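Local coordinates for Rev protein (Borrelia burgdorferi, PDB 5EQZ) that is of unknown function but belongs to the plasmid-encoded Rev family of the Lyme disease spirochaete and folds as an elongated, all-helical bundle, at residues Val110-Leu115 / Asp124-Asn129; Leu24-Asp29 / Asn66-Lys71; Glu11-Ile16 / Ala55-Lys60; Asn84-Ile89 / Arg99-Glu104. One frame throughout, in Å; residues are numbered along the deposited sequence.

Interaction 1 (Val110-Leu115 / Asp124-Asn129)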
loop_
_atom_site.group_PDB
_atom_site.type_symbol
_atom_site.label_atom_id
_atom_site.label_comp_id
_atom_site.label_asym_id
_atom_site.label_seq_id
_atom_site.Cartn_x
_atom_site.Cartn_y
_atom_site.Cartn_z
ATOM N N VAL A 110 -2.917 -3.509 8.557
ATOM C CA VAL A 110 -2.713 -4.872 9.027
ATOM C C VAL A 110 -3.461 -5.028 10.350
ATOM O O VAL A 110 -3.239 -4.255 11.290
ATOM C CB VAL A 110 -1.220 -5.190 9.192
ATOM C CG1 VAL A 110 -1.030 -6.564 9.769
ATOM C CG2 VAL A 110 -0.495 -5.077 7.825
ATOM N N THR A 111 -4.352 -6.014 10.409
ATOM C CA THR A 111 -5.175 -6.292 11.585
ATOM C C THR A 111 -4.552 -7.436 12.375
ATOM O O THR A 111 -4.499 -8.572 11.886
ATOM C CB THR A 111 -6.603 -6.664 11.173
ATOM O OG1 THR A 111 -7.305 -5.498 10.728
ATOM C CG2 THR A 111 -7.364 -7.296 12.340
ATOM N N VAL A 112 -4.083 -7.146 13.587
ATOM C CA VAL A 112 -3.648 -8.211 14.487
ATOM C C VAL A 112 -4.585 -8.218 15.689
ATOM O O VAL A 112 -5.120 -7.162 16.066
ATOM C CB VAL A 112 -2.181 -8.041 14.916
ATOM C CG1 VAL A 112 -1.260 -8.077 13.710
ATOM C CG2 VAL A 112 -1.988 -6.757 15.699
ATOM N N PRO A 113 -4.849 -9.372 16.297
ATOM C CA PRO A 113 -5.663 -9.374 17.510
ATOM C C PRO A 113 -4.880 -8.764 18.656
ATOM O O PRO A 113 -3.687 -9.028 18.823
ATOM C CB PRO A 113 -5.944 -10.860 17.747
ATOM C CG PRO A 113 -4.798 -11.556 17.103
ATOM C CD PRO A 113 -4.499 -10.739 15.870
ATOM N N LEU A 114 -5.557 -7.924 19.432
ATOM C CA LEU A 114 -5.012 -7.432 20.695
ATOM C C LEU A 114 -5.161 -8.551 21.720
ATOM O O LEU A 114 -6.267 -8.856 22.160
ATOM C CB LEU A 114 -5.738 -6.166 21.131
ATOM C CG LEU A 114 -5.227 -5.416 22.355
ATOM C CD1 LEU A 114 -3.764 -5.121 22.166
ATOM C CD2 LEU A 114 -6.015 -4.125 22.483
ATOM N N LEU A 115 -4.053 -9.210 22.066
ATOM C CA LEU A 115 -4.103 -10.308 23.037
ATOM C C LEU A 115 -3.887 -9.723 24.428
ATOM O O LEU A 115 -2.786 -9.739 24.987
ATOM C CB LEU A 115 -3.076 -11.380 22.704
ATOM C CG LEU A 115 -3.144 -11.927 21.279
ATOM C CD1 LEU A 115 -2.014 -12.902 21.027
ATOM C CD2 LEU A 115 -4.494 -12.574 21.054
ATOM N N ASP A 124 5.296 -10.696 22.453
ATOM C CA ASP A 124 6.158 -11.251 21.414
ATOM C C ASP A 124 5.349 -12.003 20.374
ATOM O O ASP A 124 5.756 -12.079 19.213
ATOM C CB ASP A 124 7.208 -12.189 22.011
ATOM C CG ASP A 124 8.387 -11.451 22.627
ATOM O OD1 ASP A 124 9.038 -10.656 21.915
ATOM O OD2 ASP A 124 8.682 -11.689 23.817
ATOM N N LYS A 125 4.215 -12.577 20.772
ATOM C CA LYS A 125 3.375 -13.282 19.816
ATOM C C LYS A 125 2.627 -12.308 18.910
ATOM O O LYS A 125 2.529 -12.532 17.697
ATOM C CB LYS A 125 2.411 -14.193 20.562
ATOM C CG LYS A 125 1.144 -14.528 19.831
ATOM C CD LYS A 125 0.409 -15.637 20.577
ATOM C CE LYS A 125 -0.620 -16.311 19.697
ATOM N NZ LYS A 125 -0.021 -17.443 18.941
ATOM N N MET A 126 2.077 -11.233 19.481
ATOM C CA MET A 126 1.508 -10.180 18.644
ATOM C C MET A 126 2.562 -9.586 17.716
ATOM O O MET A 126 2.298 -9.357 16.531
ATOM C CB MET A 126 0.894 -9.075 19.498
ATOM C CG MET A 126 -0.428 -9.408 20.149
ATOM S SD MET A 126 -0.823 -7.993 21.197
ATOM C CE MET A 126 -1.406 -6.849 19.974
ATOM N N SER A 127 3.756 -9.320 18.242
ATOM C CA SER A 127 4.839 -8.799 17.417
ATOM C C SER A 127 5.108 -9.717 16.227
ATOM O O SER A 127 5.135 -9.269 15.069
ATOM C CB SER A 127 6.093 -8.632 18.269
ATOM O OG SER A 127 7.038 -7.821 17.606
ATOM N N LYS A 128 5.272 -11.016 16.495
ATOM C CA LYS A 128 5.571 -11.974 15.432
ATOM C C LYS A 128 4.473 -11.994 14.373
ATOM O O LYS A 128 4.762 -11.993 13.170
ATOM C CB LYS A 128 5.774 -13.373 16.027
ATOM N N ASN A 129 3.207 -12.006 14.800
ATOM C CA ASN A 129 2.103 -12.015 13.850
ATOM C C ASN A 129 2.133 -10.761 12.981
ATOM O O ASN A 129 2.038 -10.840 11.751
ATOM C CB ASN A 129 0.774 -12.135 14.605
ATOM C CG ASN A 129 -0.430 -12.241 13.675
ATOM O OD1 ASN A 129 -0.289 -12.448 12.471
ATOM N ND2 ASN A 129 -1.621 -12.087 14.234
#
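Met-126 meets Leu-115, Pro-113 and Leu-114 through a chain whose torsions set its course. Its CG is anti to the carbonyl carbon (chi1 -75°), and a bend at chi3 (78°) sets CE against Pro-113 and Leu-114. Asn-129 has its CG anti to the backbone N (chi1 -176°), and the amide beyond it meets the ring of Pro-113. The contact is a loop-on-helix packing in an all-helical bundle. The extended 110-115 segment, part of the connection between helices 95-107 and 122-142, runs across the first turns of the second helix. Met-126 is buried and lies at the heart of the contact. Its CG lies 3.9 Å from CG of Leu-115, and the two side chains slide past each other in opposite directions. SD accepts a weak hydrogen bond from the backbone N of Leu-115, long at 3.6 Å but fairly straight at the proton. CE sits 3.4 Å from the carbonyl O of Pro-113 and also touches CD1 of Leu-114, whose side chain crosses that of Met-126 obliquely. Leu-115 reaches further with CD1, which rests on CG, CD and CE of Lys-125; these two side chains cross at about a right angle. At the other end, Val-112 is buried against the helix and also touches Ala-130 and Gln-133. Outside the segments, Thr-111 O is hydrogen-bonded to Gln-133 NE2 and Leu-115 O to Lys-98 NZ, which ties the loop to both helices. Pro-113 and Asn-129 approach tip to tip, with the ring CD of Pro-113 lying 3.6 Å from ND2 of Asn-129.

Interaction 2 (Leu24-Asp29 / Asn66-Lys71)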
loop_
_atom_site.group_PDB
_atom_site.type_symbol
_atom_site.label_atom_id
_atom_site.label_comp_id
_atom_site.label_asym_id
_atom_site.label_seq_id
_atom_site.Cartn_x
_atom_site.Cartn_y
_atom_site.Cartn_z
ATOM N N LEU A 24 -4.987 8.393 -6.769
ATOM C CA LEU A 24 -4.736 9.497 -5.851
ATOM C C LEU A 24 -5.394 9.285 -4.490
ATOM O O LEU A 24 -4.993 9.943 -3.525
ATOM C CB LEU A 24 -5.225 10.815 -6.462
ATOM C CG LEU A 24 -4.433 11.319 -7.671
ATOM C CD1 LEU A 24 -5.080 12.590 -8.218
ATOM C CD2 LEU A 24 -2.963 11.549 -7.323
ATOM N N ALA A 25 -6.379 8.394 -4.394
ATOM C CA ALA A 25 -7.042 8.073 -3.125
ATOM C C ALA A 25 -6.355 6.956 -2.349
ATOM O O ALA A 25 -6.777 6.660 -1.214
ATOM C CB ALA A 25 -8.501 7.676 -3.369
ATOM N N LEU A 26 -5.334 6.329 -2.927
ATOM C CA LEU A 26 -4.530 5.354 -2.200
ATOM C C LEU A 26 -3.912 6.014 -0.972
ATOM O O LEU A 26 -3.449 7.161 -1.025
ATOM C CB LEU A 26 -3.429 4.800 -3.106
ATOM C CG LEU A 26 -3.827 3.793 -4.186
ATOM C CD1 LEU A 26 -2.670 3.583 -5.180
ATOM C CD2 LEU A 26 -4.278 2.475 -3.591
ATOM N N VAL A 27 -3.909 5.289 0.150
ATOM C CA VAL A 27 -3.274 5.747 1.372
ATOM C C VAL A 27 -2.485 4.589 1.963
ATOM O O VAL A 27 -2.497 3.471 1.442
ATOM C CB VAL A 27 -4.302 6.304 2.379
ATOM C CG1 VAL A 27 -4.819 7.653 1.890
ATOM C CG2 VAL A 27 -5.466 5.331 2.554
ATOM N N ASN A 28 -1.767 4.856 3.061
ATOM C CA ASN A 28 -0.857 3.841 3.586
ATOM C C ASN A 28 -1.583 2.679 4.265
ATOM O O ASN A 28 -0.957 1.644 4.510
ATOM C CB ASN A 28 0.146 4.468 4.561
ATOM C CG ASN A 28 1.179 5.322 3.863
ATOM O OD1 ASN A 28 1.450 5.142 2.675
ATOM N ND2 ASN A 28 1.767 6.262 4.600
ATOM N N ASP A 29 -2.866 2.804 4.589
ATOM C CA ASP A 29 -3.591 1.628 5.057
ATOM C C ASP A 29 -4.475 1.013 3.971
ATOM O O ASP A 29 -5.243 0.097 4.256
ATOM C CB ASP A 29 -4.380 1.928 6.350
ATOM C CG ASP A 29 -5.604 2.819 6.147
ATOM O OD1 ASP A 29 -5.792 3.440 5.086
ATOM O OD2 ASP A 29 -6.410 2.889 7.091
ATOM N N ASN A 66 3.496 8.133 -12.623
ATOM C CA ASN A 66 4.270 8.829 -11.596
ATOM C C ASN A 66 3.521 8.852 -10.267
ATOM O O ASN A 66 4.107 8.595 -9.202
ATOM C CB ASN A 66 4.600 10.252 -12.034
ATOM C CG ASN A 66 5.626 10.297 -13.152
ATOM O OD1 ASN A 66 6.345 9.330 -13.396
ATOM N ND2 ASN A 66 5.705 11.437 -13.829
ATOM N N SER A 67 2.223 9.168 -10.308
ATOM C CA SER A 67 1.444 9.229 -9.068
ATOM C C SER A 67 1.357 7.865 -8.407
ATOM O O SER A 67 1.450 7.759 -7.176
ATOM C CB SER A 67 0.040 9.767 -9.346
ATOM O OG SER A 67 0.091 11.159 -9.626
ATOM N N PHE A 68 1.187 6.807 -9.198
ATOM C CA PHE A 68 1.130 5.477 -8.602
ATOM C C PHE A 68 2.450 5.122 -7.935
ATOM O O PHE A 68 2.474 4.615 -6.809
ATOM C CB PHE A 68 0.786 4.416 -9.639
ATOM C CG PHE A 68 0.776 3.030 -9.060
ATOM C CD1 PHE A 68 -0.336 2.578 -8.364
ATOM C CD2 PHE A 68 1.883 2.207 -9.164
ATOM C CE1 PHE A 68 -0.344 1.309 -7.789
ATOM C CE2 PHE A 68 1.883 0.936 -8.583
ATOM C CZ PHE A 68 0.760 0.490 -7.904
ATOM N N GLN A 69 3.568 5.356 -8.623
ATOM C CA GLN A 69 4.854 5.037 -8.016
ATOM C C GLN A 69 5.069 5.818 -6.725
ATOM O O GLN A 69 5.683 5.304 -5.779
ATOM C CB GLN A 69 5.978 5.296 -9.019
ATOM C CG GLN A 69 6.050 4.250 -10.139
ATOM C CD GLN A 69 6.272 2.821 -9.623
ATOM O OE1 GLN A 69 7.059 2.587 -8.698
ATOM N NE2 GLN A 69 5.569 1.862 -10.226
ATOM N N ASP A 70 4.549 7.042 -6.641
ATOM C CA ASP A 70 4.721 7.805 -5.409
ATOM C C ASP A 70 3.834 7.266 -4.293
ATOM O O ASP A 70 4.250 7.231 -3.124
ATOM C CB ASP A 70 4.432 9.276 -5.658
ATOM C CG ASP A 70 5.468 9.927 -6.555
ATOM O OD1 ASP A 70 6.606 9.408 -6.675
ATOM O OD2 ASP A 70 5.139 10.968 -7.139
ATOM N N LYS A 71 2.614 6.842 -4.628
ATOM C CA LYS A 71 1.771 6.167 -3.639
ATOM C C LYS A 71 2.397 4.848 -3.204
ATOM O O LYS A 71 2.354 4.494 -2.017
ATOM C CB LYS A 71 0.370 5.928 -4.199
ATOM C CG LYS A 71 -0.424 7.214 -4.403
ATOM C CD LYS A 71 -0.697 7.930 -3.084
ATOM C CE LYS A 71 -1.288 9.322 -3.307
ATOM N NZ LYS A 71 -2.139 9.744 -2.167
HETATM O O HOH W 1 -3.171 12.079 -3.380
#
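Lys-71 packs its aliphatic chain on Leu-26 and carries its charge to the backbone of the 24-29 segment. Its CB lies 4.0 Å from CD1 of Leu-26 and nearly as close to CB of the same residue. CG also faces that CB. The chain bends at chi2 (-64°), which brings CD to 3.5 Å from the carbonyl O of Leu-26. CE then lies near the carbonyl oxygens of both leucines. At the tip, NZ donates two hydrogen bonds. The one to Leu-26 O is 3.1 Å and runs nearly along the C=O axis. The one to Leu-24 O is 3.2 Å, with the donor well above the carbonyl plane. A water bridges the second pair: it accepts from NZ and donates to Leu-24 O. This is an inter-helix connection of an all-helical bundle, fastened to its long helix: the amine holds the link between helices 10-24 and 32-48 against the middle of helix 55-88. Leu-26, which the lysine chain packs on, is buried. Its CD1 touches CD1 of the Phe-68 ring at 4.1 Å. Phe-35 and Tyr-38 of helix 32-48 also pack on Leu-26, while Phe-68 touches Ile-42 and Val-23. Toward the other end of the contact, CD2 of Leu-24 rests 3.8 Å from OG of Ser-67.

Interaction 3 (Glu11-Ile16 / Ala55-Lys60)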
loop_
_atom_site.group_PDB
_atom_site.type_symbol
_atom_site.label_atom_id
_atom_site.label_comp_id
_atom_site.label_asym_id
_atom_site.label_seq_id
_atom_site.Cartn_x
_atom_site.Cartn_y
_atom_site.Cartn_z
ATOM N N GLU A 11 -12.543 9.156 -24.958
ATOM C CA GLU A 11 -12.871 8.016 -24.103
ATOM C C GLU A 11 -11.624 7.464 -23.428
ATOM O O GLU A 11 -11.669 7.071 -22.253
ATOM C CB GLU A 11 -13.597 6.931 -24.899
ATOM C CG GLU A 11 -15.034 7.329 -25.245
ATOM C CD GLU A 11 -15.775 7.965 -24.061
ATOM O OE1 GLU A 11 -15.947 7.276 -23.025
ATOM O OE2 GLU A 11 -16.170 9.155 -24.165
ATOM N N GLU A 12 -10.495 7.470 -24.138
ATOM C CA GLU A 12 -9.240 7.039 -23.538
ATOM C C GLU A 12 -8.800 7.989 -22.431
ATOM O O GLU A 12 -8.292 7.547 -21.395
ATOM C CB GLU A 12 -8.157 6.942 -24.614
ATOM C CG GLU A 12 -8.377 5.837 -25.650
ATOM C CD GLU A 12 -9.329 6.233 -26.775
ATOM O OE1 GLU A 12 -9.825 7.384 -26.785
ATOM O OE2 GLU A 12 -9.578 5.386 -27.663
ATOM N N LYS A 13 -8.957 9.299 -22.641
ATOM C CA LYS A 13 -8.605 10.249 -21.591
ATOM C C LYS A 13 -9.495 10.088 -20.371
ATOM O O LYS A 13 -9.022 10.266 -19.244
ATOM C CB LYS A 13 -8.682 11.679 -22.116
ATOM C CG LYS A 13 -7.585 12.002 -23.132
ATOM C CD LYS A 13 -7.826 13.322 -23.806
ATOM C CE LYS A 13 -6.645 13.709 -24.693
ATOM N NZ LYS A 13 -6.923 14.954 -25.463
ATOM N N LYS A 14 -10.776 9.762 -20.569
ATOM C CA LYS A 14 -11.648 9.505 -19.421
ATOM C C LYS A 14 -11.207 8.265 -18.656
ATOM O O LYS A 14 -11.247 8.247 -17.414
ATOM C CB LYS A 14 -13.102 9.378 -19.878
ATOM C CG LYS A 14 -13.711 10.664 -20.384
ATOM C CD LYS A 14 -15.197 10.465 -20.675
ATOM C CE LYS A 14 -15.774 11.708 -21.292
ATOM N NZ LYS A 14 -17.050 11.463 -22.002
ATOM N N GLU A 15 -10.762 7.231 -19.375
ATOM C CA GLU A 15 -10.248 6.035 -18.713
ATOM C C GLU A 15 -9.078 6.381 -17.809
ATOM O O GLU A 15 -9.023 5.957 -16.650
ATOM C CB GLU A 15 -9.812 4.995 -19.741
ATOM C CG GLU A 15 -10.917 4.435 -20.603
ATOM C CD GLU A 15 -10.418 3.315 -21.504
ATOM O OE1 GLU A 15 -9.733 3.602 -22.514
ATOM O OE2 GLU A 15 -10.694 2.141 -21.185
ATOM N N ILE A 16 -8.132 7.154 -18.330
ATOM C CA ILE A 16 -6.963 7.540 -17.554
ATOM C C ILE A 16 -7.381 8.365 -16.346
ATOM O O ILE A 16 -6.918 8.117 -15.225
ATOM C CB ILE A 16 -5.956 8.299 -18.437
ATOM C CG1 ILE A 16 -5.470 7.407 -19.581
ATOM C CG2 ILE A 16 -4.771 8.798 -17.607
ATOM C CD1 ILE A 16 -4.716 8.173 -20.631
ATOM N N ALA A 55 -0.116 14.122 -27.583
ATOM C CA ALA A 55 0.795 14.575 -26.531
ATOM C C ALA A 55 0.092 14.650 -25.182
ATOM O O ALA A 55 0.666 14.269 -24.151
ATOM C CB ALA A 55 1.385 15.936 -26.895
ATOM N N GLU A 56 -1.147 15.148 -25.168
ATOM C CA GLU A 56 -1.885 15.267 -23.915
ATOM C C GLU A 56 -2.155 13.896 -23.322
ATOM O O GLU A 56 -2.024 13.697 -22.110
ATOM C CB GLU A 56 -3.203 16.017 -24.135
ATOM C CG GLU A 56 -3.062 17.493 -24.540
ATOM C CD GLU A 56 -2.425 17.703 -25.913
ATOM O OE1 GLU A 56 -2.766 16.963 -26.863
ATOM O OE2 GLU A 56 -1.582 18.621 -26.039
ATOM N N LEU A 57 -2.513 12.931 -24.169
ATOM C CA LEU A 57 -2.779 11.588 -23.678
ATOM C C LEU A 57 -1.520 10.951 -23.103
ATOM O O LEU A 57 -1.577 10.304 -22.046
ATOM C CB LEU A 57 -3.365 10.729 -24.800
ATOM C CG LEU A 57 -3.802 9.330 -24.362
ATOM C CD1 LEU A 57 -5.089 8.937 -25.027
ATOM C CD2 LEU A 57 -2.721 8.314 -24.666
ATOM N N LYS A 58 -0.385 11.091 -23.796
ATOM C CA LYS A 58 0.870 10.529 -23.293
ATOM C C LYS A 58 1.265 11.170 -21.967
ATOM O O LYS A 58 1.721 10.482 -21.042
ATOM C CB LYS A 58 1.983 10.709 -24.337
ATOM N N GLU A 59 1.100 12.491 -21.852
ATOM C CA GLU A 59 1.418 13.154 -20.589
ATOM C C GLU A 59 0.505 12.665 -19.466
ATOM O O GLU A 59 0.963 12.443 -18.331
ATOM C CB GLU A 59 1.319 14.669 -20.760
ATOM C CG GLU A 59 1.173 15.416 -19.447
ATOM C CD GLU A 59 1.748 16.808 -19.502
ATOM O OE1 GLU A 59 2.051 17.360 -18.419
ATOM O OE2 GLU A 59 1.904 17.346 -20.621
ATOM N N LYS A 60 -0.786 12.463 -19.765
ATOM C CA LYS A 60 -1.705 11.964 -18.744
ATOM C C LYS A 60 -1.300 10.579 -18.257
ATOM O O LYS A 60 -1.367 10.286 -17.055
ATOM C CB LYS A 60 -3.136 11.947 -19.280
ATOM C CG LYS A 60 -3.730 13.331 -19.418
ATOM C CD LYS A 60 -5.011 13.339 -20.241
ATOM C CE LYS A 60 -6.243 13.262 -19.382
ATOM N NZ LYS A 60 -6.386 14.465 -18.488
HETATM O O HOH W 2 -5.476 16.872 -27.032
#
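Lys-13 and Ile-16 face Leu-57 and Lys-60 across two nearly parallel helices, whose short axes pass 10.2 Å apart at 16°. Ile-16 and Leu-57 are the buried pair. CG of Leu-57, anti to its backbone N (chi1 -175°), lies 4.0 Å from CD1 of Ile-16, and the side chains cross at about a right angle. CD1 of Leu-57 touches CB of Glu-12 at 3.7 Å. Leu-49, from the loop between helices 32-48 and 55-88, also packs on Ile-16. CG2 of Ile-16 meets CB of Lys-60 at 3.9 Å. The two lysines meet through carbon: CE of Lys-60 approaches CB of Lys-13 at 4.0 Å, with the chains crossed at about a right angle. Each amine has its own polar partners. Lys-60 NZ forms a salt bridge with Asp-17. The extended Lys-13 lies beside Glu-56, pointing the same way; its NZ is hydrogen-bonded to His-8 O, a tag residue, and a water links it to OE1 of Glu-56. At this end of the helical bundle the lysines thus pack by their methylenes while their charges are met at the margin, by Asp-17 directly and by Glu-56 through water, which leaves the direct contact between the segments to carbon.

Interaction 4 (Asn84-Ile89 / Arg99-Glu104)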
loop_
_atom_site.group_PDB
_atom_site.type_symbol
_atom_site.label_atom_id
_atom_site.label_comp_id
_atom_site.label_asym_id
_atom_site.label_seq_id
_atom_site.Cartn_x
_atom_site.Cartn_y
_atom_site.Cartn_z
ATOM N N ASN A 84 9.774 -1.971 11.627
ATOM C CA ASN A 84 10.920 -1.637 12.460
ATOM C C ASN A 84 10.478 -1.258 13.870
ATOM O O ASN A 84 11.003 -1.782 14.864
ATOM C CB ASN A 84 11.700 -0.502 11.801
ATOM C CG ASN A 84 12.930 -0.133 12.578
ATOM O OD1 ASN A 84 13.914 -0.872 12.585
ATOM N ND2 ASN A 84 12.885 1.012 13.251
ATOM N N THR A 85 9.508 -0.347 13.974
ATOM C CA THR A 85 8.982 0.062 15.275
ATOM C C THR A 85 8.494 -1.128 16.087
ATOM O O THR A 85 8.841 -1.269 17.262
ATOM C CB THR A 85 7.843 1.062 15.085
ATOM O OG1 THR A 85 8.355 2.232 14.432
ATOM C CG2 THR A 85 7.247 1.447 16.432
ATOM N N ILE A 86 7.669 -1.989 15.483
ATOM C CA ILE A 86 7.129 -3.132 16.224
ATOM C C ILE A 86 8.254 -4.028 16.711
ATOM O O ILE A 86 8.261 -4.473 17.867
ATOM C CB ILE A 86 6.129 -3.913 15.352
ATOM C CG1 ILE A 86 4.854 -3.091 15.116
ATOM C CG2 ILE A 86 5.825 -5.273 15.952
ATOM C CD1 ILE A 86 3.921 -3.702 14.078
ATOM N N GLU A 87 9.235 -4.297 15.845
ATOM C CA GLU A 87 10.355 -5.145 16.249
ATOM C C GLU A 87 11.122 -4.559 17.421
ATOM O O GLU A 87 11.600 -5.305 18.286
ATOM C CB GLU A 87 11.303 -5.364 15.073
ATOM C CG GLU A 87 10.779 -6.305 14.016
ATOM C CD GLU A 87 11.732 -6.436 12.856
ATOM O OE1 GLU A 87 12.558 -5.515 12.658
ATOM O OE2 GLU A 87 11.660 -7.462 12.150
ATOM N N ASN A 88 11.250 -3.236 17.478
ATOM C CA ASN A 88 12.086 -2.594 18.485
ATOM C C ASN A 88 11.369 -2.301 19.798
ATOM O O ASN A 88 12.008 -1.796 20.727
ATOM C CB ASN A 88 12.673 -1.301 17.934
ATOM C CG ASN A 88 13.724 -1.550 16.877
ATOM O OD1 ASN A 88 14.267 -0.612 16.303
ATOM N ND2 ASN A 88 14.031 -2.811 16.626
ATOM N N ILE A 89 10.070 -2.580 19.905
ATOM C CA ILE A 89 9.402 -2.451 21.196
ATOM C C ILE A 89 10.018 -3.446 22.172
ATOM O O ILE A 89 10.229 -4.618 21.842
ATOM C CB ILE A 89 7.888 -2.659 21.045
ATOM C CG1 ILE A 89 7.272 -1.526 20.216
ATOM C CG2 ILE A 89 7.231 -2.763 22.421
ATOM C CD1 ILE A 89 5.832 -1.758 19.841
ATOM N N ARG A 99 -0.870 -2.457 22.912
ATOM C CA ARG A 99 -1.674 -1.505 22.146
ATOM C C ARG A 99 -0.842 -0.820 21.071
ATOM O O ARG A 99 -1.350 -0.526 19.978
ATOM C CB ARG A 99 -2.313 -0.465 23.064
ATOM C CG ARG A 99 -3.254 -1.059 24.097
ATOM C CD ARG A 99 -4.068 -0.001 24.837
ATOM N NE ARG A 99 -3.353 0.569 25.973
ATOM C CZ ARG A 99 -3.587 0.222 27.235
ATOM N NH1 ARG A 99 -4.509 -0.693 27.517
ATOM N NH2 ARG A 99 -2.901 0.778 28.221
ATOM N N LYS A 100 0.448 -0.600 21.350
ATOM C CA LYS A 100 1.337 0.003 20.358
ATOM C C LYS A 100 1.527 -0.913 19.150
ATOM O O LYS A 100 1.446 -0.459 18.005
ATOM C CB LYS A 100 2.685 0.324 21.003
ATOM C CG LYS A 100 3.591 1.213 20.164
ATOM C CD LYS A 100 2.883 2.464 19.720
ATOM C CE LYS A 100 3.865 3.457 19.138
ATOM N NZ LYS A 100 3.148 4.580 18.475
ATOM N N ILE A 101 1.766 -2.210 19.378
ATOM C CA ILE A 101 1.876 -3.161 18.268
ATOM C C ILE A 101 0.596 -3.152 17.448
ATOM O O ILE A 101 0.618 -3.088 16.210
ATOM C CB ILE A 101 2.177 -4.579 18.794
ATOM C CG1 ILE A 101 3.515 -4.613 19.528
ATOM C CG2 ILE A 101 2.151 -5.596 17.629
ATOM C CD1 ILE A 101 3.734 -5.879 20.334
ATOM N N TRP A 102 -0.543 -3.224 18.133
ATOM C CA TRP A 102 -1.836 -3.223 17.462
ATOM C C TRP A 102 -2.023 -1.966 16.614
ATOM O O TRP A 102 -2.428 -2.041 15.445
ATOM C CB TRP A 102 -2.938 -3.355 18.512
ATOM C CG TRP A 102 -4.294 -3.173 17.968
ATOM C CD1 TRP A 102 -5.066 -4.112 17.341
ATOM C CD2 TRP A 102 -5.064 -1.968 17.996
ATOM N NE1 TRP A 102 -6.274 -3.562 16.979
ATOM C CE2 TRP A 102 -6.297 -2.247 17.369
ATOM C CE3 TRP A 102 -4.830 -0.677 18.487
ATOM C CZ2 TRP A 102 -7.293 -1.277 17.219
ATOM C CZ3 TRP A 102 -5.817 0.278 18.339
ATOM C CH2 TRP A 102 -7.033 -0.025 17.713
ATOM N N SER A 103 -1.719 -0.797 17.181
ATOM C CA SER A 103 -2.001 0.449 16.473
ATOM C C SER A 103 -1.023 0.674 15.323
ATOM O O SER A 103 -1.409 1.212 14.276
ATOM C CB SER A 103 -1.967 1.628 17.439
ATOM O OG SER A 103 -0.639 1.939 17.800
ATOM N N GLU A 104 0.245 0.277 15.495
ATOM C CA GLU A 104 1.220 0.410 14.409
ATOM C C GLU A 104 0.830 -0.457 13.221
ATOM O O GLU A 104 0.952 -0.041 12.056
ATOM C CB GLU A 104 2.615 0.024 14.903
ATOM C CG GLU A 104 3.274 1.034 15.823
ATOM C CD GLU A 104 3.680 2.307 15.117
ATOM O OE1 GLU A 104 3.510 3.389 15.709
ATOM O OE2 GLU A 104 4.163 2.234 13.965
#
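Ile-86 and Ile-89 pack on Ile-101, and this apolar packing carries the contact. The two helices run antiparallel, at 167°, with their short axes 9.7 Å apart. Ile-89 reaches in with CD1, which lies 3.7 Å from CG1 of Ile-101. The same methyl touches CG of Lys-100, also at 3.7 Å, and comes close to its CB. In Ile-89, CG1 is anti to the carbonyl carbon (chi1 -66°), which directs this branch, the one that bears CD1, across to the other segment. Ile-86 is buried and meets Ile-101 branch to branch: their CG2 methyls are 4.1 Å apart, and the side chains cross at about a right angle.

A second group of contacts uses the carbon parts of polar residues. CB of Glu-104 packs 3.8 Å from CG1 of Ile-86, the two side chains sliding past each other in opposite directions. CG2 of Thr-85 lies 3.9 Å from the carboxylate carbon CD of Glu-104. The hydroxyl of Thr-85 is hydrogen-bonded to Ala-81 O within its own helix.

The charged interaction stays on one side. Lys-100 NZ forms a salt bridge with Glu-104 OE1 at 3.0 Å, one turn along helix 95-107, and the carboxylate uses its anti lone pair. The chain of Lys-100 is bent at chi2 (52°), which places CD; NZ beyond it meets Glu-104. No hydrogen bond crosses between the segments.

The contact joins the two arms of a helical hairpin: the C-terminal end of helix 55-88 turns through a short loop into helix 95-107. Helix 122-142 packs against it, with Ser-127, Ala-130 and Ile-134 touching Ile-86.

In the fold
Interactions 2, 3 and 4 all use helix 55-88: interaction 3 at its start, interaction 2 at its middle and interaction 4 at its end. The centres of interactions 3 and 4 lie about 42 Å apart, on opposite sides of the chain's centre. Interaction 2 lies nearest that centre. Each contact is partly buried, with two buried residues and a more exposed margin. Interactions 3 and 4 join helix to helix, one nearly parallel and one antiparallel, without direct hydrogen bonds across. Interactions 1 and 2 fix loops to helices and do use backbone polar atoms, weakly through sulfur in interaction 1. Interactions 1 and 4 touch, their centres about 9 Å apart, with Val-112 O against CD1 of Trp-102.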